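Restriction endonuclease AspBHI (Azoarcus sp., PDB 4OC8) is a tetrameric, DNA modification-dependent restriction endonuclease that probably binds DNA and cleaves it. Local coordinates at residues Ile15-Tyr20 against Thr133-Gly138; Thr56-Thr61 against Pro120-Phe125; Gln227-Pro232 against Thr357-Ile362; Glu239-Arg244 against Ala379-Ile384. One frame throughout, in Å; residues are numbered along the deposited sequence.

How the contacts relate
Contacts 1 and 2 belong to the N-terminal, PUA-clan part of the chain, contacts 3 and 4 to the C-terminal, PDDEXK-clan nuclease part. Contact 2 falls between the two segments of contact 1 along the chain, and their centres are about 13 Å apart. Strands 122-127 and 133-142 are neighbours in one large mixed sheet, where R137 N probably bonds to V124 O. Contacts 3 and 4 come later, their segments alternating along the chain; with centres about 16 Å apart, they meet where I362 packs on I241. The centres of contacts 1 and 4 lie about 41 Å apart, on opposite sides of the chain's centre. Contact 1 also touches the second subunit, contacts 3 and 4 the third.

Contact 1 of 4, residues Ile15-Tyr20 against Thr133-Gly138; sequences IVDAVY and TFRFRG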
# COMPACT_ATOMS: atom_id res chain seq x y z
N ILE A 15 26.61 -19.26 -6.16
CA ILE A 15 25.82 -18.57 -7.18
C ILE A 15 24.35 -18.44 -6.77
O ILE A 15 23.72 -19.42 -6.35
CB ILE A 15 25.94 -19.29 -8.54
CG1 ILE A 15 27.42 -19.49 -8.90
CG2 ILE A 15 25.20 -18.53 -9.64
CD1 ILE A 15 27.69 -20.66 -9.81
N VAL A 16 23.80 -17.23 -6.89
CA VAL A 16 22.43 -16.96 -6.48
C VAL A 16 21.43 -17.91 -7.14
O VAL A 16 21.39 -18.05 -8.36
CB VAL A 16 22.03 -15.51 -6.77
CG1 VAL A 16 20.54 -15.31 -6.56
CG2 VAL A 16 22.83 -14.56 -5.88
N ASP A 17 20.64 -18.58 -6.30
CA ASP A 17 19.62 -19.54 -6.74
C ASP A 17 20.18 -20.80 -7.42
O ASP A 17 19.45 -21.51 -8.10
CB ASP A 17 18.56 -18.85 -7.62
CG ASP A 17 17.74 -17.82 -6.85
OD1 ASP A 17 17.87 -17.75 -5.61
OD2 ASP A 17 16.96 -17.09 -7.49
N ALA A 18 21.46 -21.07 -7.21
CA ALA A 18 22.05 -22.33 -7.67
C ALA A 18 21.82 -23.42 -6.63
O ALA A 18 21.76 -23.15 -5.43
CB ALA A 18 23.53 -22.16 -7.96
N VAL A 19 21.69 -24.66 -7.10
CA VAL A 19 21.36 -25.76 -6.20
C VAL A 19 22.58 -26.60 -5.85
O VAL A 19 23.28 -27.11 -6.72
CB VAL A 19 20.24 -26.65 -6.77
CG1 VAL A 19 20.05 -27.88 -5.90
CG2 VAL A 19 18.95 -25.85 -6.88
N TYR A 20 22.83 -26.74 -4.56
CA TYR A 20 23.96 -27.48 -4.05
C TYR A 20 23.46 -28.70 -3.28
O TYR A 20 22.90 -28.56 -2.20
CB TYR A 20 24.82 -26.58 -3.16
CG TYR A 20 25.31 -25.35 -3.88
CD1 TYR A 20 24.53 -24.21 -3.95
CD2 TYR A 20 26.54 -25.34 -4.51
CE1 TYR A 20 24.97 -23.08 -4.61
CE2 TYR A 20 26.99 -24.22 -5.17
CZ TYR A 20 26.20 -23.09 -5.22
OH TYR A 20 26.65 -21.97 -5.89
N THR A 133 19.55 -31.04 0.15
CA THR A 133 20.02 -30.08 -0.85
C THR A 133 19.64 -28.66 -0.47
O THR A 133 18.64 -28.44 0.22
CB THR A 133 19.41 -30.36 -2.24
OG1 THR A 133 18.02 -30.01 -2.23
CG2 THR A 133 19.55 -31.82 -2.61
N PHE A 134 20.43 -27.69 -0.92
CA PHE A 134 20.19 -26.30 -0.58
C PHE A 134 20.34 -25.38 -1.78
O PHE A 134 21.29 -25.48 -2.53
CB PHE A 134 21.15 -25.85 0.52
CG PHE A 134 21.07 -26.67 1.77
CD1 PHE A 134 21.81 -27.83 1.91
CD2 PHE A 134 20.25 -26.27 2.81
CE1 PHE A 134 21.73 -28.58 3.07
CE2 PHE A 134 20.17 -27.01 3.97
CZ PHE A 134 20.91 -28.17 4.10
N ARG A 135 19.38 -24.48 -1.94
CA ARG A 135 19.49 -23.41 -2.93
C ARG A 135 20.03 -22.15 -2.25
O ARG A 135 19.44 -21.64 -1.30
CB ARG A 135 18.12 -23.13 -3.56
CG ARG A 135 18.14 -22.07 -4.64
CD ARG A 135 16.75 -21.82 -5.19
NE ARG A 135 16.19 -23.04 -5.77
CZ ARG A 135 16.19 -23.31 -7.07
NH1 ARG A 135 16.72 -22.45 -7.93
NH2 ARG A 135 15.66 -24.44 -7.52
N PHE A 136 21.17 -21.67 -2.75
CA PHE A 136 21.78 -20.45 -2.23
C PHE A 136 20.95 -19.24 -2.65
O PHE A 136 20.69 -19.03 -3.83
CB PHE A 136 23.21 -20.30 -2.73
CG PHE A 136 23.89 -19.04 -2.26
CD1 PHE A 136 24.21 -18.87 -0.93
CD2 PHE A 136 24.21 -18.04 -3.16
CE1 PHE A 136 24.83 -17.72 -0.49
CE2 PHE A 136 24.83 -16.88 -2.73
CZ PHE A 136 25.14 -16.72 -1.39
N ARG A 137 20.52 -18.45 -1.66
CA ARG A 137 19.60 -17.35 -1.92
C ARG A 137 20.28 -16.00 -1.97
O ARG A 137 19.72 -15.03 -2.47
CB ARG A 137 18.48 -17.34 -0.88
CG ARG A 137 17.52 -18.52 -0.99
CD ARG A 137 17.22 -18.84 -2.44
NE ARG A 137 16.04 -19.68 -2.58
CZ ARG A 137 14.89 -19.28 -3.13
NH1 ARG A 137 14.78 -18.05 -3.61
NH2 ARG A 137 13.87 -20.12 -3.22
N GLY A 138 21.50 -15.93 -1.44
CA GLY A 138 22.27 -14.70 -1.49
C GLY A 138 23.08 -14.39 -0.25
O GLY A 138 23.04 -15.09 0.76
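R135 sets out with CG anti to its backbone N (chi1 -178°) and runs extended until chi3 bends it, which brings the guanidinium alongside D17 and V19; F136 likewise holds CG anti to N, while the Y20 ring leaves beside its own N. The setting is an antiparallel strand pair in the large mixed sheet of the N-terminal region, a family of the PUA clan. V19 and R135 form a non-hydrogen-bonded pair, Y20 and F134 a hydrogen-bonded one. Y20 N meets F134 O at 2.8 Å and almost straight, at 171°; F134 N returns to Y20 O at 2.9 Å, from above the carbonyl plane. Before V19 the chain makes a type II turn, I15 to A18, and stays tied to the strand: F136 N bonds to A18 O at 3.1 Å, and F136 O takes the N-H of D17.

V19 CG2 lies over one face of the R135 guanidinium, 3.6 Å from NH2, while NH2 also makes a salt bridge to E128. An alanine in place of R135 would probably lose that ion pair and the flat group that V19 CG2 packs on. D17 OD1 stands 3.7 Å from R137 NH1, a long salt bridge of charges alone, with carboxylate and guanidinium planes 82° apart. D17 has its stronger partner in R164 of the second subunit, and R137 NE bonds to T126.

On the other face of the sheet Y20 CE1 rests 3.8 Å from F136 CB. The same ring reaches back to its own segment, where I15 N donates to Y20 OH at 2.7 Å.

Contact 2 of 4, residues Thr56-Thr61 against Pro120-Phe125; sequences TLLVLT and PPILVF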
# COMPACT_ATOMS: atom_id res chain seq x y z
N THR A 56 32.84 -15.60 12.73
CA THR A 56 33.52 -15.11 11.54
C THR A 56 32.61 -15.15 10.32
O THR A 56 32.73 -14.32 9.41
CB THR A 56 34.79 -15.94 11.26
OG1 THR A 56 34.42 -17.28 10.93
CG2 THR A 56 35.68 -15.96 12.49
N LEU A 57 31.69 -16.11 10.31
CA LEU A 57 30.77 -16.29 9.20
C LEU A 57 29.48 -16.95 9.70
O LEU A 57 29.53 -17.84 10.55
CB LEU A 57 31.42 -17.18 8.15
CG LEU A 57 30.70 -17.27 6.81
CD1 LEU A 57 31.31 -16.29 5.82
CD2 LEU A 57 30.75 -18.68 6.29
N LEU A 58 28.33 -16.52 9.18
CA LEU A 58 27.05 -17.08 9.61
C LEU A 58 26.20 -17.61 8.45
O LEU A 58 25.89 -16.88 7.51
CB LEU A 58 26.25 -16.06 10.43
CG LEU A 58 24.85 -16.51 10.84
CD1 LEU A 58 24.90 -17.82 11.60
CD2 LEU A 58 24.13 -15.45 11.67
N VAL A 59 25.81 -18.88 8.54
CA VAL A 59 24.97 -19.51 7.53
C VAL A 59 23.54 -19.76 8.05
O VAL A 59 23.35 -20.50 9.01
CB VAL A 59 25.56 -20.86 7.06
CG1 VAL A 59 24.61 -21.57 6.13
CG2 VAL A 59 26.89 -20.63 6.39
N LEU A 60 22.55 -19.14 7.42
CA LEU A 60 21.16 -19.33 7.81
C LEU A 60 20.42 -20.18 6.78
O LEU A 60 20.41 -19.85 5.59
CB LEU A 60 20.44 -17.99 7.95
CG LEU A 60 21.02 -17.00 8.96
CD1 LEU A 60 20.23 -15.70 8.96
CD2 LEU A 60 21.05 -17.61 10.35
N THR A 61 19.83 -21.27 7.24
CA THR A 61 19.03 -22.12 6.35
C THR A 61 17.55 -22.04 6.72
O THR A 61 17.20 -21.77 7.87
CB THR A 61 19.50 -23.58 6.35
OG1 THR A 61 18.99 -24.25 7.51
CG2 THR A 61 21.02 -23.66 6.35
N PRO A 120 29.51 -10.77 10.86
CA PRO A 120 29.96 -11.79 9.91
C PRO A 120 29.08 -11.79 8.68
O PRO A 120 27.91 -11.45 8.78
CB PRO A 120 29.76 -13.09 10.69
CG PRO A 120 28.63 -12.80 11.61
CD PRO A 120 28.78 -11.35 12.00
N PRO A 121 29.64 -12.17 7.52
CA PRO A 121 28.85 -12.38 6.32
C PRO A 121 27.74 -13.40 6.56
O PRO A 121 27.99 -14.49 7.08
CB PRO A 121 29.86 -12.94 5.32
CG PRO A 121 31.16 -12.38 5.77
CD PRO A 121 31.08 -12.34 7.27
N ILE A 122 26.51 -13.03 6.22
CA ILE A 122 25.37 -13.91 6.38
C ILE A 122 25.04 -14.57 5.05
O ILE A 122 24.66 -13.89 4.09
CB ILE A 122 24.14 -13.13 6.90
CG1 ILE A 122 24.41 -12.61 8.31
CG2 ILE A 122 22.91 -14.01 6.88
CD1 ILE A 122 24.47 -11.10 8.42
N LEU A 123 25.18 -15.89 5.00
CA LEU A 123 24.86 -16.64 3.79
C LEU A 123 23.53 -17.36 3.93
O LEU A 123 23.39 -18.29 4.73
CB LEU A 123 25.96 -17.67 3.50
CG LEU A 123 27.38 -17.15 3.26
CD1 LEU A 123 28.30 -18.30 2.95
CD2 LEU A 123 27.41 -16.14 2.12
N VAL A 124 22.55 -16.94 3.14
CA VAL A 124 21.21 -17.51 3.19
C VAL A 124 21.05 -18.71 2.25
O VAL A 124 21.40 -18.65 1.07
CB VAL A 124 20.15 -16.44 2.81
CG1 VAL A 124 18.75 -17.00 2.95
CG2 VAL A 124 20.33 -15.20 3.67
N PHE A 125 20.52 -19.81 2.79
CA PHE A 125 20.18 -20.98 1.99
C PHE A 125 18.75 -21.41 2.28
O PHE A 125 18.26 -21.22 3.39
CB PHE A 125 21.12 -22.15 2.31
CG PHE A 125 22.53 -21.96 1.84
CD1 PHE A 125 23.47 -21.35 2.65
CD2 PHE A 125 22.92 -22.42 0.59
CE1 PHE A 125 24.78 -21.19 2.22
CE2 PHE A 125 24.22 -22.26 0.15
CZ PHE A 125 25.16 -21.64 0.97
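A pair of parallel strands, 57-61 and 122-125, forms part of the mixed sheet of the N-terminal, PUA-clan region, their directions 19° apart. P121 has no N-H to give, so the bonding starts from its carbonyl: L58 N donates to P121 O at 2.9 Å, in the carbonyl plane. L58 then hands its own O to L123 N at 2.8 Å, nearly along the C=O axis. The pattern repeats two residues on, where L60 N reaches L123 O from above the carbonyl plane and F125 N closes on L60 O at 2.8 Å. L58 and L60 thus each use both N-H and C=O on this partner.

Side chains alternate between two faces. On one, L60 and I122 lie side by side, pointing the same way, with L60 CD1 3.8 Å from I122 CG2. On the other, V59 holds CG1 anti to its backbone N, and this methyl meets the F125 ring obliquely, 3.7 Å from CD1. L57 starts out away from the 120-125 segment, but its branches come back: CD1 lands on P121 CB at 3.7 Å, the two side chains crossing at about a right angle, and CD2 approaches L123 CD1 at 4.2 Å. Apart from the partly exposed T56 and T61 the contact is buried, its side chains aliphatic and aromatic.

Helix 182-189 packs V185 against L57 and L123, and helix 34-37 sets L34 on V59, T61 and F125. Strand 46-48 lies along strand 55-62, while strand 133-142 borders 122-127 and brings F136 to the F125 ring.

Contact 3 of 4, residues Gln227-Pro232 against Thr357-Ile362; sequences QLPATP and TTAQDI
Q227 O, at the end of helix 224-227, accepts Q360 N at 2.7 Å with an N-H...O angle of 164°, the donor sitting above the carbonyl plane. T358 OG1 also donates to this oxygen, at 3.0 Å and on an in-plane lone pair, so two bonds grip it. The torsion that allows this puts OG1 in the crowded position between N and carbonyl carbon (chi1 67°). T358 CG2 then faces the Q227 side chain, which crosses it at about a right angle and bonds through OE1 to V339 N.

T358 is the N-cap of helix 359-368, which follows the last strand of the nuclease sheet in this PDDEXK-clan domain. Its hydroxyl makes no capping bond; only the other half of a capping box is made, D361 OD2 accepting T358 N at 3.2 Å, and OD2 has a second partner in R222. An alanine in place of T358 would probably weaken the tie between the two helix ends, since the OG1 bond and the CG2 contact with Q227 go.

Past Q227, P229 CD packs on A359 CB at 3.6 Å. Q360, bent at chi2, sends OE1 to a water at 2.7 Å, which accepts a weak bond from A230 N.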
# COMPACT_ATOMS: atom_id res chain seq x y z
N GLN A 227 -3.78 -22.53 -6.16
CA GLN A 227 -4.78 -21.63 -5.58
C GLN A 227 -5.59 -22.30 -4.47
O GLN A 227 -6.09 -21.63 -3.58
CB GLN A 227 -5.71 -21.09 -6.67
CG GLN A 227 -5.01 -20.28 -7.74
CD GLN A 227 -5.90 -19.98 -8.93
OE1 GLN A 227 -6.99 -19.43 -8.77
NE2 GLN A 227 -5.44 -20.33 -10.12
N LEU A 228 -5.70 -23.62 -4.54
CA LEU A 228 -6.43 -24.38 -3.53
C LEU A 228 -5.47 -24.92 -2.47
O LEU A 228 -4.29 -25.15 -2.76
CB LEU A 228 -7.21 -25.53 -4.17
CG LEU A 228 -8.19 -25.16 -5.29
CD1 LEU A 228 -8.84 -26.42 -5.85
CD2 LEU A 228 -9.24 -24.17 -4.81
N PRO A 229 -5.96 -25.12 -1.25
CA PRO A 229 -5.14 -25.67 -0.16
C PRO A 229 -4.61 -27.06 -0.49
O PRO A 229 -5.27 -27.80 -1.23
CB PRO A 229 -6.12 -25.75 1.01
CG PRO A 229 -7.16 -24.73 0.71
CD PRO A 229 -7.31 -24.75 -0.78
N ALA A 230 -3.45 -27.40 0.04
CA ALA A 230 -2.84 -28.71 -0.21
C ALA A 230 -3.32 -29.74 0.81
O ALA A 230 -3.95 -30.73 0.45
CB ALA A 230 -1.32 -28.60 -0.20
N THR A 231 -3.01 -29.49 2.08
CA THR A 231 -3.38 -30.40 3.16
C THR A 231 -4.89 -30.42 3.38
O THR A 231 -5.58 -29.46 3.05
CB THR A 231 -2.68 -30.00 4.47
OG1 THR A 231 -3.42 -28.95 5.11
CG2 THR A 231 -1.26 -29.51 4.20
N PRO A 232 -5.42 -31.53 3.92
CA PRO A 232 -6.85 -31.63 4.23
C PRO A 232 -7.32 -30.69 5.36
O PRO A 232 -8.50 -30.32 5.38
CB PRO A 232 -7.03 -33.09 4.65
CG PRO A 232 -5.67 -33.56 5.04
CD PRO A 232 -4.73 -32.82 4.13
N THR A 357 -7.51 -13.15 -4.69
CA THR A 357 -7.34 -13.86 -3.43
C THR A 357 -8.09 -15.18 -3.47
O THR A 357 -9.32 -15.20 -3.35
CB THR A 357 -7.87 -13.03 -2.26
OG1 THR A 357 -7.44 -11.67 -2.41
CG2 THR A 357 -7.37 -13.57 -0.94
N THR A 358 -7.36 -16.27 -3.65
CA THR A 358 -7.97 -17.59 -3.73
C THR A 358 -7.94 -18.31 -2.39
O THR A 358 -7.56 -17.72 -1.38
CB THR A 358 -7.27 -18.45 -4.79
OG1 THR A 358 -5.93 -18.75 -4.37
CG2 THR A 358 -7.23 -17.71 -6.11
N ALA A 359 -8.35 -19.58 -2.39
CA ALA A 359 -8.50 -20.34 -1.15
C ALA A 359 -7.20 -20.45 -0.35
O ALA A 359 -7.19 -20.27 0.87
CB ALA A 359 -9.06 -21.72 -1.44
N GLN A 360 -6.10 -20.75 -1.04
CA GLN A 360 -4.80 -20.84 -0.39
C GLN A 360 -4.45 -19.51 0.28
O GLN A 360 -3.94 -19.47 1.40
CB GLN A 360 -3.72 -21.23 -1.41
CG GLN A 360 -2.33 -21.37 -0.82
CD GLN A 360 -2.30 -22.27 0.40
OE1 GLN A 360 -2.86 -23.37 0.39
NE2 GLN A 360 -1.65 -21.80 1.46
N ASP A 361 -4.76 -18.42 -0.42
CA ASP A 361 -4.51 -17.09 0.10
C ASP A 361 -5.32 -16.83 1.37
O ASP A 361 -4.82 -16.25 2.33
CB ASP A 361 -4.78 -16.04 -0.97
CG ASP A 361 -3.84 -16.15 -2.15
OD1 ASP A 361 -2.67 -16.54 -1.93
OD2 ASP A 361 -4.25 -15.87 -3.29
N ILE A 362 -6.57 -17.27 1.37
CA ILE A 362 -7.41 -17.15 2.56
C ILE A 362 -6.80 -17.95 3.71
O ILE A 362 -6.78 -17.50 4.85
CB ILE A 362 -8.85 -17.61 2.29
CG1 ILE A 362 -9.51 -16.71 1.24
CG2 ILE A 362 -9.67 -17.60 3.57
CD1 ILE A 362 -10.95 -17.07 0.95
O HOH W 1 -2.28 -25.14 2.28

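Contact 4 of 4, residues Glu239-Arg244 against Ala379-Ile384; sequences EVIRQR and AWLDGI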
# COMPACT_ATOMS: atom_id res chain seq x y z
N GLU A 239 -13.71 -24.93 4.25
CA GLU A 239 -15.03 -25.53 4.26
C GLU A 239 -15.91 -24.94 5.36
O GLU A 239 -17.11 -24.74 5.16
CB GLU A 239 -14.94 -27.05 4.38
CG GLU A 239 -16.28 -27.76 4.21
CD GLU A 239 -17.04 -27.30 2.98
OE1 GLU A 239 -16.42 -27.11 1.91
OE2 GLU A 239 -18.28 -27.13 3.08
N VAL A 240 -15.31 -24.66 6.53
CA VAL A 240 -16.06 -24.03 7.61
C VAL A 240 -16.65 -22.69 7.14
O VAL A 240 -17.81 -22.36 7.43
CB VAL A 240 -15.20 -23.81 8.88
CG1 VAL A 240 -15.99 -23.08 9.94
CG2 VAL A 240 -14.71 -25.14 9.41
N ILE A 241 -15.84 -21.94 6.40
CA ILE A 241 -16.28 -20.67 5.83
C ILE A 241 -17.42 -20.87 4.84
O ILE A 241 -18.46 -20.22 4.96
CB ILE A 241 -15.13 -19.90 5.15
CG1 ILE A 241 -14.04 -19.55 6.17
CG2 ILE A 241 -15.65 -18.63 4.49
CD1 ILE A 241 -12.84 -18.86 5.57
N ARG A 242 -17.23 -21.77 3.87
CA ARG A 242 -18.28 -22.07 2.89
C ARG A 242 -19.60 -22.45 3.57
O ARG A 242 -20.68 -22.11 3.08
CB ARG A 242 -17.87 -23.21 1.97
CG ARG A 242 -16.82 -22.88 0.94
CD ARG A 242 -16.66 -24.04 -0.03
NE ARG A 242 -15.35 -24.06 -0.68
CZ ARG A 242 -14.31 -24.77 -0.26
NH1 ARG A 242 -14.42 -25.54 0.83
NH2 ARG A 242 -13.16 -24.73 -0.92
N GLN A 243 -19.50 -23.17 4.68
CA GLN A 243 -20.67 -23.59 5.43
C GLN A 243 -21.33 -22.44 6.18
O GLN A 243 -22.55 -22.39 6.31
CB GLN A 243 -20.31 -24.72 6.40
CG GLN A 243 -20.06 -26.05 5.72
CD GLN A 243 -21.26 -26.52 4.91
OE1 GLN A 243 -22.33 -26.77 5.46
NE2 GLN A 243 -21.08 -26.62 3.59
N ARG A 244 -20.51 -21.52 6.69
CA ARG A 244 -21.04 -20.40 7.46
C ARG A 244 -22.01 -19.52 6.66
O ARG A 244 -22.96 -18.96 7.22
CB ARG A 244 -19.90 -19.55 8.03
CG ARG A 244 -20.35 -18.31 8.79
CD ARG A 244 -21.18 -18.67 10.00
NE ARG A 244 -20.38 -19.32 11.03
CZ ARG A 244 -20.11 -18.77 12.21
NH1 ARG A 244 -20.59 -17.57 12.52
NH2 ARG A 244 -19.37 -19.44 13.09
N ALA A 379 -14.90 -19.07 15.75
CA ALA A 379 -14.82 -17.90 16.62
C ALA A 379 -14.53 -16.63 15.82
O ALA A 379 -15.11 -15.57 16.08
CB ALA A 379 -13.76 -18.11 17.67
N TRP A 380 -13.64 -16.76 14.84
CA TRP A 380 -13.27 -15.66 13.96
C TRP A 380 -14.48 -15.12 13.20
O TRP A 380 -14.72 -13.91 13.16
CB TRP A 380 -12.19 -16.11 12.98
CG TRP A 380 -11.76 -15.06 12.01
CD1 TRP A 380 -11.07 -13.92 12.29
CD2 TRP A 380 -11.98 -15.05 10.59
NE1 TRP A 380 -10.86 -13.20 11.14
CE2 TRP A 380 -11.41 -13.88 10.08
CE3 TRP A 380 -12.62 -15.93 9.70
CZ2 TRP A 380 -11.44 -13.55 8.73
CZ3 TRP A 380 -12.65 -15.61 8.36
CH2 TRP A 380 -12.07 -14.43 7.89
N LEU A 381 -15.24 -16.04 12.61
CA LEU A 381 -16.46 -15.69 11.88
C LEU A 381 -17.51 -15.06 12.80
O LEU A 381 -18.20 -14.11 12.41
CB LEU A 381 -17.03 -16.92 11.18
CG LEU A 381 -16.20 -17.41 9.99
CD1 LEU A 381 -16.70 -18.76 9.49
CD2 LEU A 381 -16.23 -16.39 8.86
N ASP A 382 -17.62 -15.59 14.01
CA ASP A 382 -18.50 -14.99 15.02
C ASP A 382 -18.10 -13.54 15.23
O ASP A 382 -18.95 -12.64 15.29
CB ASP A 382 -18.43 -15.77 16.33
CG ASP A 382 -19.11 -17.13 16.25
OD1 ASP A 382 -20.11 -17.26 15.51
OD2 ASP A 382 -18.64 -18.07 16.93
N GLY A 383 -16.79 -13.32 15.33
CA GLY A 383 -16.23 -11.99 15.45
C GLY A 383 -16.62 -11.08 14.30
O GLY A 383 -17.06 -9.95 14.52
N ILE A 384 -16.46 -11.56 13.08
CA ILE A 384 -16.82 -10.77 11.90
C ILE A 384 -18.29 -10.39 11.91
O ILE A 384 -18.62 -9.21 11.80
CB ILE A 384 -16.54 -11.52 10.59
CG1 ILE A 384 -15.10 -12.03 10.56
CG2 ILE A 384 -16.82 -10.62 9.39
CD1 ILE A 384 -14.80 -12.85 9.33
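L381 fills the close-packed part of this contact. Its CG stands anti to the carbonyl carbon, and CD1 pushes into the notch made by V240, I241 and R244 of the facing helix. The methyl comes within 3.6 Å of R244 CB, and stays looser against I241 CG1 at 4.3 Å and V240 CG1 at 4.4 Å. Next to it, I241 CD1 approaches W380 CZ3 at 4.3 Å, obliquely to the indole. I241 and L381 are buried here: I241 also packs on I362 and L366 of helix 359-368, while W380 packs on C255 and L259 of helix 251-263.

Helix 374-386, at the C-terminal end of the chain, thus packs on helix 232-244 beside helices 251-263 and 359-368 of the nuclease part, 239-244 and 379-384 crossing at -39° with axes 11.1 Å apart at closest approach. At that separation the backbones stay well apart and side chains do the bridging, so the leucine has to reach across.

The other side, partly exposed, is polar and more open. R244 leaves with CG anti to its N, then bends at chi2 and chi3, which lays the guanidinium flat over L381 CB, 3.7 Å from CZ. Its edge turns to D382: NH1 donates to OD1 at 3.0 Å, with OD1 near the guanidinium plane but met from above its own carboxylate plane, and NH2 adds a weak bond to the same oxygen. The two planes are 48° apart. D378 gives NH2 a second carboxylate, which would probably help hold the charge over the leucine, and D382 packs on A207 of the third subunit.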